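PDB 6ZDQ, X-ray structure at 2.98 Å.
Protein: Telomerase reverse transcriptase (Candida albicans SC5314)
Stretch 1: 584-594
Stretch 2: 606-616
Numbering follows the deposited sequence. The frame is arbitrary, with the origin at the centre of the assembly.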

ATOM      1  N   PHE A 584       4.834 -14.171   7.297  1.00112.64           N
ATOM      2  CA  PHE A 584       4.779 -13.945   5.857  1.00113.52           C
ATOM      3  C   PHE A 584       4.760 -15.260   5.091  1.00106.63           C
ATOM      4  O   PHE A 584       3.985 -15.416   4.140  1.00103.93           O
ATOM      5  N   TYR A 585       5.615 -16.208   5.481  1.00105.77           N
ATOM      6  CA  TYR A 585       5.636 -17.512   4.827  1.00 99.61           C
ATOM      7  C   TYR A 585       4.305 -18.232   5.001  1.00113.79           C
ATOM      8  O   TYR A 585       3.713 -18.712   4.028  1.00112.39           O
ATOM      9  N   GLN A 586       3.819 -18.320   6.242  1.00110.95           N
ATOM     10  CA  GLN A 586       2.560 -19.003   6.512  1.00 97.81           C
ATOM     11  C   GLN A 586       1.370 -18.313   5.857  1.00110.23           C
ATOM     12  O   GLN A 586       0.347 -18.964   5.619  1.00125.74           O
ATOM     13  N   LEU A 587       1.477 -17.017   5.558  1.00 99.86           N
ATOM     14  CA  LEU A 587       0.368 -16.317   4.921  1.00112.88           C
ATOM     15  C   LEU A 587       0.379 -16.488   3.409  1.00107.72           C
ATOM     16  O   LEU A 587      -0.683 -16.451   2.779  1.00121.13           O
ATOM     17  N   ASN A 588       1.555 -16.673   2.811  1.00111.56           N
ATOM     18  CA  ASN A 588       1.659 -16.873   1.373  1.00117.68           C
ATOM     19  C   ASN A 588       1.635 -18.341   0.970  1.00115.57           C
ATOM     20  O   ASN A 588       1.466 -18.637  -0.218  1.00114.35           O
ATOM     21  N   LEU A 589       1.797 -19.259   1.918  1.00114.66           N
ATOM     22  CA  LEU A 589       1.677 -20.686   1.634  1.00114.43           C
ATOM     23  C   LEU A 589       0.256 -21.142   1.959  1.00140.27           C
ATOM     24  O   LEU A 589      -0.014 -21.828   2.948  1.00137.29           O
ATOM     25  N   GLU A 590      -0.669 -20.729   1.097  1.00143.84           N
ATOM     26  CA  GLU A 590      -2.072 -21.060   1.266  1.00148.93           C
ATOM     27  C   GLU A 590      -2.403 -22.355   0.526  1.00137.79           C
ATOM     28  O   GLU A 590      -1.549 -22.977  -0.110  1.00150.29           O
ATOM     29  N   GLY A 591      -3.669 -22.764   0.619  1.00131.92           N
ATOM     30  CA  GLY A 591      -4.056 -24.082   0.139  1.00150.26           C
ATOM     31  C   GLY A 591      -3.832 -24.284  -1.348  1.00149.75           C
ATOM     32  O   GLY A 591      -3.348 -25.337  -1.773  1.00148.73           O
ATOM     33  N   PHE A 592      -4.173 -23.281  -2.158  1.00150.48           N
ATOM     34  CA  PHE A 592      -4.196 -23.448  -3.608  1.00145.07           C
ATOM     35  C   PHE A 592      -2.829 -23.751  -4.212  1.00139.46           C
ATOM     36  O   PHE A 592      -2.761 -24.075  -5.403  1.00146.71           O
ATOM     37  N   LEU A 593      -1.747 -23.660  -3.438  1.00140.63           N
ATOM     38  CA  LEU A 593      -0.418 -23.937  -3.968  1.00149.39           C
ATOM     39  C   LEU A 593       0.041 -25.371  -3.735  1.00146.24           C
ATOM     40  O   LEU A 593       0.967 -25.826  -4.416  1.00136.99           O
ATOM     41  N   LEU A 594      -0.573 -26.088  -2.796  1.00149.75           N
ATOM     42  CA  LEU A 594      -0.135 -27.430  -2.429  1.00133.71           C
ATOM     43  C   LEU A 594      -0.863 -28.537  -3.182  1.00148.64           C
ATOM     44  O   LEU A 594      -0.548 -29.713  -2.969  1.00149.67           O
ATOM     45  N   GLU A 606       8.628 -26.986  -6.248  1.00132.04           N
ATOM     46  CA  GLU A 606       9.279 -25.776  -6.730  1.00129.13           C
ATOM     47  C   GLU A 606       8.370 -24.556  -6.661  1.00112.90           C
ATOM     48  O   GLU A 606       8.855 -23.432  -6.823  1.00136.33           O
ATOM     49  N   ASN A 607       7.070 -24.752  -6.422  1.00129.62           N
ATOM     50  CA  ASN A 607       6.220 -23.635  -6.026  1.00139.45           C
ATOM     51  C   ASN A 607       6.486 -23.252  -4.576  1.00137.76           C
ATOM     52  O   ASN A 607       6.541 -22.064  -4.239  1.00139.39           O
ATOM     53  N   MET A 608       6.655 -24.252  -3.707  1.00133.38           N
ATOM     54  CA  MET A 608       7.056 -23.991  -2.329  1.00110.53           C
ATOM     55  C   MET A 608       8.501 -23.515  -2.262  1.00113.81           C
ATOM     56  O   MET A 608       8.843 -22.662  -1.434  1.00101.90           O
ATOM     57  N   GLY A 609       9.362 -24.062  -3.123  1.00114.97           N
ATOM     58  CA  GLY A 609      10.761 -23.661  -3.119  1.00114.60           C
ATOM     59  C   GLY A 609      10.952 -22.182  -3.395  1.00121.40           C
ATOM     60  O   GLY A 609      11.843 -21.547  -2.826  1.00129.73           O
ATOM     61  N   SER A 610      10.124 -21.618  -4.278  1.00126.75           N
ATOM     62  CA  SER A 610      10.198 -20.187  -4.559  1.00120.51           C
ATOM     63  C   SER A 610       9.971 -19.368  -3.293  1.00119.64           C
ATOM     64  O   SER A 610      10.770 -18.486  -2.957  1.00124.01           O
ATOM     65  N   LEU A 611       8.879 -19.647  -2.576  1.00 99.43           N
ATOM     66  CA  LEU A 611       8.615 -18.942  -1.327  1.00 97.87           C
ATOM     67  C   LEU A 611       9.672 -19.259  -0.276  1.00101.07           C
ATOM     68  O   LEU A 611      10.107 -18.369   0.463  1.00 95.01           O
ATOM     69  N   LEU A 612      10.091 -20.524  -0.190  1.00110.15           N
ATOM     70  CA  LEU A 612      11.059 -20.917   0.829  1.00101.17           C
ATOM     71  C   LEU A 612      12.423 -20.285   0.574  1.00 93.93           C
ATOM     72  O   LEU A 612      13.017 -19.687   1.479  1.00 93.05           O
ATOM     73  N   ARG A 613      12.938 -20.406  -0.651  1.00107.15           N
ATOM     74  CA  ARG A 613      14.257 -19.851  -0.945  1.00102.01           C
ATOM     75  C   ARG A 613      14.269 -18.336  -0.790  1.00 96.86           C
ATOM     76  O   ARG A 613      15.241 -17.767  -0.284  1.00102.19           O
ATOM     77  N   LEU A 614      13.194 -17.664  -1.207  1.00 97.57           N
ATOM     78  CA  LEU A 614      13.187 -16.205  -1.154  1.00 98.40           C
ATOM     79  C   LEU A 614      13.119 -15.684   0.277  1.00 96.49           C
ATOM     80  O   LEU A 614      13.691 -14.630   0.574  1.00116.35           O
ATOM     81  N   VAL A 615      12.436 -16.395   1.174  1.00113.01           N
ATOM     82  CA  VAL A 615      12.371 -15.939   2.560  1.00109.83           C
ATOM     83  C   VAL A 615      13.649 -16.295   3.318  1.00 93.51           C
ATOM     84  O   VAL A 615      14.057 -15.565   4.230  1.00 92.09           O
ATOM     85  N   LEU A 616      14.305 -17.402   2.956  1.00 92.48           N
ATOM     86  CA  LEU A 616      15.546 -17.780   3.627  1.00 92.13           C
ATOM     87  C   LEU A 616      16.679 -16.827   3.267  1.00 96.77           C
ATOM     88  O   LEU A 616      17.393 -16.338   4.150  1.00108.55           O
TER

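What forms the apolar centre of the contact? The two helices run nearly antiparallel, at 161°, and Y585 and L611 meet between them. L611 points toward the first stretch in a t,p rotamer, and its CG lies 3.5 Å from Y585 CD1. Y585 leaves its helix sideways, but its t rotamer brings the ring in as a knob among M608, L611, L612 and V615; Y585 CD1 is 4.1 Å from V615 CG1, and Y585 CE1 is 4.2 Å from L612 CD1.

What surrounds L611? Three further residues of the first stretch do. The ring of F584, also t, brings CE2 to 3.9 Å from L611 CD1, while N588 CB and L589 CB lie 3.7 and 3.9 Å from L611 CD2. L589 points toward the second helix although it has already left helical geometry.

How does the contact end on its polar side? No hydrogen bond crosses between the stretches. N607, a t rotamer, points toward L593, and its OD1 approaches L593 CD2 at 3.4 Å, a simple contact. N588 turns its amide back within its own helix: ND2 donates to F584 O at 2.9 Å, almost linearly. Y585 OH touches M608 CG at 3.5 Å and finds its hydrogen bond elsewhere in the structure.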

ATOM      1  CB  PHE A 584       5.963 -13.081   5.413  1.00113.20           C
ATOM      2  CG  PHE A 584       6.028 -12.852   3.930  1.00 97.75           C
ATOM      3  CD1 PHE A 584       5.282 -11.846   3.338  1.00100.18           C
ATOM      4  CD2 PHE A 584       6.843 -13.635   3.129  1.00 97.03           C
ATOM      5  CE1 PHE A 584       5.342 -11.631   1.973  1.00104.45           C
ATOM      6  CE2 PHE A 584       6.906 -13.425   1.764  1.00106.35           C
ATOM      7  CZ  PHE A 584       6.155 -12.421   1.186  1.00101.17           C
ATOM      8  CB  TYR A 585       6.786 -18.351   5.384  1.00 92.33           C
ATOM      9  CG  TYR A 585       6.907 -19.721   4.758  1.00115.33           C
ATOM     10  CD1 TYR A 585       7.644 -19.911   3.597  1.00 92.29           C
ATOM     11  CD2 TYR A 585       6.289 -20.825   5.332  1.00104.23           C
ATOM     12  CE1 TYR A 585       7.759 -21.162   3.021  1.00106.30           C
ATOM     13  CE2 TYR A 585       6.398 -22.079   4.765  1.00 92.04           C
ATOM     14  CZ  TYR A 585       7.133 -22.243   3.610  1.00114.64           C
ATOM     15  OH  TYR A 585       7.243 -23.493   3.043  1.00112.21           O
ATOM     16  CB  GLN A 586       2.340 -19.114   8.022  1.00111.54           C
ATOM     17  CG  GLN A 586       3.389 -19.959   8.732  1.00110.66           C
ATOM     18  CD  GLN A 586       3.116 -20.111  10.216  1.00120.43           C
ATOM     19  OE1 GLN A 586       2.181 -19.517  10.753  1.00137.27           O
ATOM     20  NE2 GLN A 586       3.933 -20.914  10.887  1.00109.90           N
ATOM     21  CB  LEU A 587       0.405 -14.831   5.277  1.00102.92           C
ATOM     22  CG  LEU A 587      -0.938 -14.100   5.253  1.00131.44           C
ATOM     23  CD1 LEU A 587      -1.846 -14.618   6.360  1.00109.35           C
ATOM     24  CD2 LEU A 587      -0.738 -12.598   5.373  1.00120.99           C
ATOM     25  CB  ASN A 588       2.938 -16.222   0.838  1.00120.50           C
ATOM     26  CG  ASN A 588       2.813 -14.720   0.708  1.00110.69           C
ATOM     27  OD1 ASN A 588       2.484 -14.204  -0.360  1.00128.11           O
ATOM     28  ND2 ASN A 588       3.068 -14.007   1.799  1.00114.04           N
ATOM     29  CB  LEU A 589       2.720 -21.475   2.420  1.00 97.84           C
ATOM     30  CG  LEU A 589       2.835 -22.959   2.060  1.00114.43           C
ATOM     31  CD1 LEU A 589       3.339 -23.128   0.633  1.00 98.52           C
ATOM     32  CD2 LEU A 589       3.730 -23.692   3.044  1.00117.66           C
ATOM     33  CB  GLU A 590      -2.951 -19.900   0.802  1.00143.12           C
ATOM     34  CG  GLU A 590      -3.020 -18.755   1.802  1.00146.34           C
ATOM     35  CD  GLU A 590      -3.882 -17.604   1.324  1.00157.26           C
ATOM     36  OE1 GLU A 590      -3.543 -16.994   0.288  1.00155.01           O
ATOM     37  OE2 GLU A 590      -4.903 -17.314   1.983  1.00160.10           O
ATOM     38  CB  PHE A 592      -4.791 -22.200  -4.267  1.00140.10           C
ATOM     39  CG  PHE A 592      -4.381 -20.908  -3.614  1.00145.34           C
ATOM     40  CD1 PHE A 592      -3.178 -20.302  -3.936  1.00147.64           C
ATOM     41  CD2 PHE A 592      -5.209 -20.293  -2.690  1.00135.10           C
ATOM     42  CE1 PHE A 592      -2.805 -19.111  -3.344  1.00134.18           C
ATOM     43  CE2 PHE A 592      -4.841 -19.102  -2.095  1.00148.96           C
ATOM     44  CZ  PHE A 592      -3.637 -18.511  -2.424  1.00150.41           C
ATOM     45  CB  LEU A 593       0.610 -22.981  -3.355  1.00135.11           C
ATOM     46  CG  LEU A 593       0.351 -21.485  -3.537  1.00148.17           C
ATOM     47  CD1 LEU A 593       0.049 -20.838  -2.196  1.00143.93           C
ATOM     48  CD2 LEU A 593       1.537 -20.812  -4.207  1.00125.67           C
ATOM     49  CB  LEU A 594      -0.307 -27.650  -0.919  1.00119.17           C
ATOM     50  CG  LEU A 594       0.682 -26.994   0.051  1.00102.91           C
ATOM     51  CD1 LEU A 594       2.121 -27.246  -0.370  1.00101.38           C
ATOM     52  CD2 LEU A 594       0.419 -25.505   0.219  1.00103.54           C
ATOM     53  CB  GLU A 606       9.788 -25.975  -8.163  1.00125.37           C
ATOM     54  CG  GLU A 606       8.725 -25.891  -9.238  1.00131.14           C
ATOM     55  CD  GLU A 606       9.104 -26.667 -10.486  1.00143.74           C
ATOM     56  OE1 GLU A 606       9.968 -27.566 -10.386  1.00130.24           O
ATOM     57  OE2 GLU A 606       8.543 -26.379 -11.565  1.00122.64           O
ATOM     58  CB  ASN A 607       4.747 -23.998  -6.226  1.00160.02           C
ATOM     59  CG  ASN A 607       3.840 -22.778  -6.307  1.00160.47           C
ATOM     60  OD1 ASN A 607       2.672 -22.883  -6.682  1.00157.38           O
ATOM     61  ND2 ASN A 607       4.380 -21.611  -5.969  1.00159.81           N
ATOM     62  CB  MET A 608       6.857 -25.250  -1.483  1.00 97.83           C
ATOM     63  CG  MET A 608       7.321 -25.144  -0.032  1.00101.00           C
ATOM     64  SD  MET A 608       9.071 -25.523   0.214  1.00100.94           S
ATOM     65  CE  MET A 608       9.190 -27.129  -0.569  1.00112.45           C
ATOM     66  CB  SER A 610       9.180 -19.810  -5.635  1.00105.66           C
ATOM     67  OG  SER A 610       9.109 -18.405  -5.805  1.00118.14           O
ATOM     68  CB  LEU A 611       7.221 -19.296  -0.811  1.00 97.76           C
ATOM     69  CG  LEU A 611       6.766 -18.549   0.444  1.00124.27           C
ATOM     70  CD1 LEU A 611       6.765 -17.048   0.201  1.00120.31           C
ATOM     71  CD2 LEU A 611       5.393 -19.026   0.896  1.00 97.18           C
ATOM     72  CB  LEU A 612      11.172 -22.442   0.890  1.00109.93           C
ATOM     73  CG  LEU A 612      12.115 -23.007   1.959  1.00 92.09           C
ATOM     74  CD1 LEU A 612      11.700 -22.552   3.351  1.00 90.79           C
ATOM     75  CD2 LEU A 612      12.168 -24.525   1.881  1.00 92.36           C
ATOM     76  CB  ARG A 613      14.708 -20.253  -2.350  1.00 98.86           C
ATOM     77  CG  ARG A 613      15.433 -21.590  -2.398  1.00119.45           C
ATOM     78  CD  ARG A 613      15.908 -21.921  -3.800  1.00101.75           C
ATOM     79  NE  ARG A 613      14.792 -22.185  -4.702  1.00102.80           N
ATOM     80  CZ  ARG A 613      14.399 -23.401  -5.065  1.00109.36           C
ATOM     81  NH1 ARG A 613      15.037 -24.469  -4.609  1.00125.79           N
ATOM     82  NH2 ARG A 613      13.370 -23.549  -5.889  1.00104.45           N
ATOM     83  CB  LEU A 614      12.030 -15.649  -1.984  1.00100.07           C
ATOM     84  CG  LEU A 614      12.405 -15.205  -3.403  1.00140.35           C
ATOM     85  CD1 LEU A 614      13.507 -14.148  -3.365  1.00116.63           C
ATOM     86  CD2 LEU A 614      12.831 -16.389  -4.261  1.00111.39           C
ATOM     87  CB  VAL A 615      11.116 -16.507   3.252  1.00 98.94           C
ATOM     88  CG1 VAL A 615      11.225 -18.009   3.448  1.00 95.84           C
ATOM     89  CG2 VAL A 615      10.869 -15.810   4.582  1.00102.29           C
ATOM     90  CB  LEU A 616      15.922 -19.221   3.275  1.00109.97           C
ATOM     91  CG  LEU A 616      15.060 -20.329   3.885  1.00 98.48           C
ATOM     92  CD1 LEU A 616      15.551 -21.705   3.456  1.00 91.67           C
ATOM     93  CD2 LEU A 616      15.034 -20.216   5.401  1.00 90.02           C
TER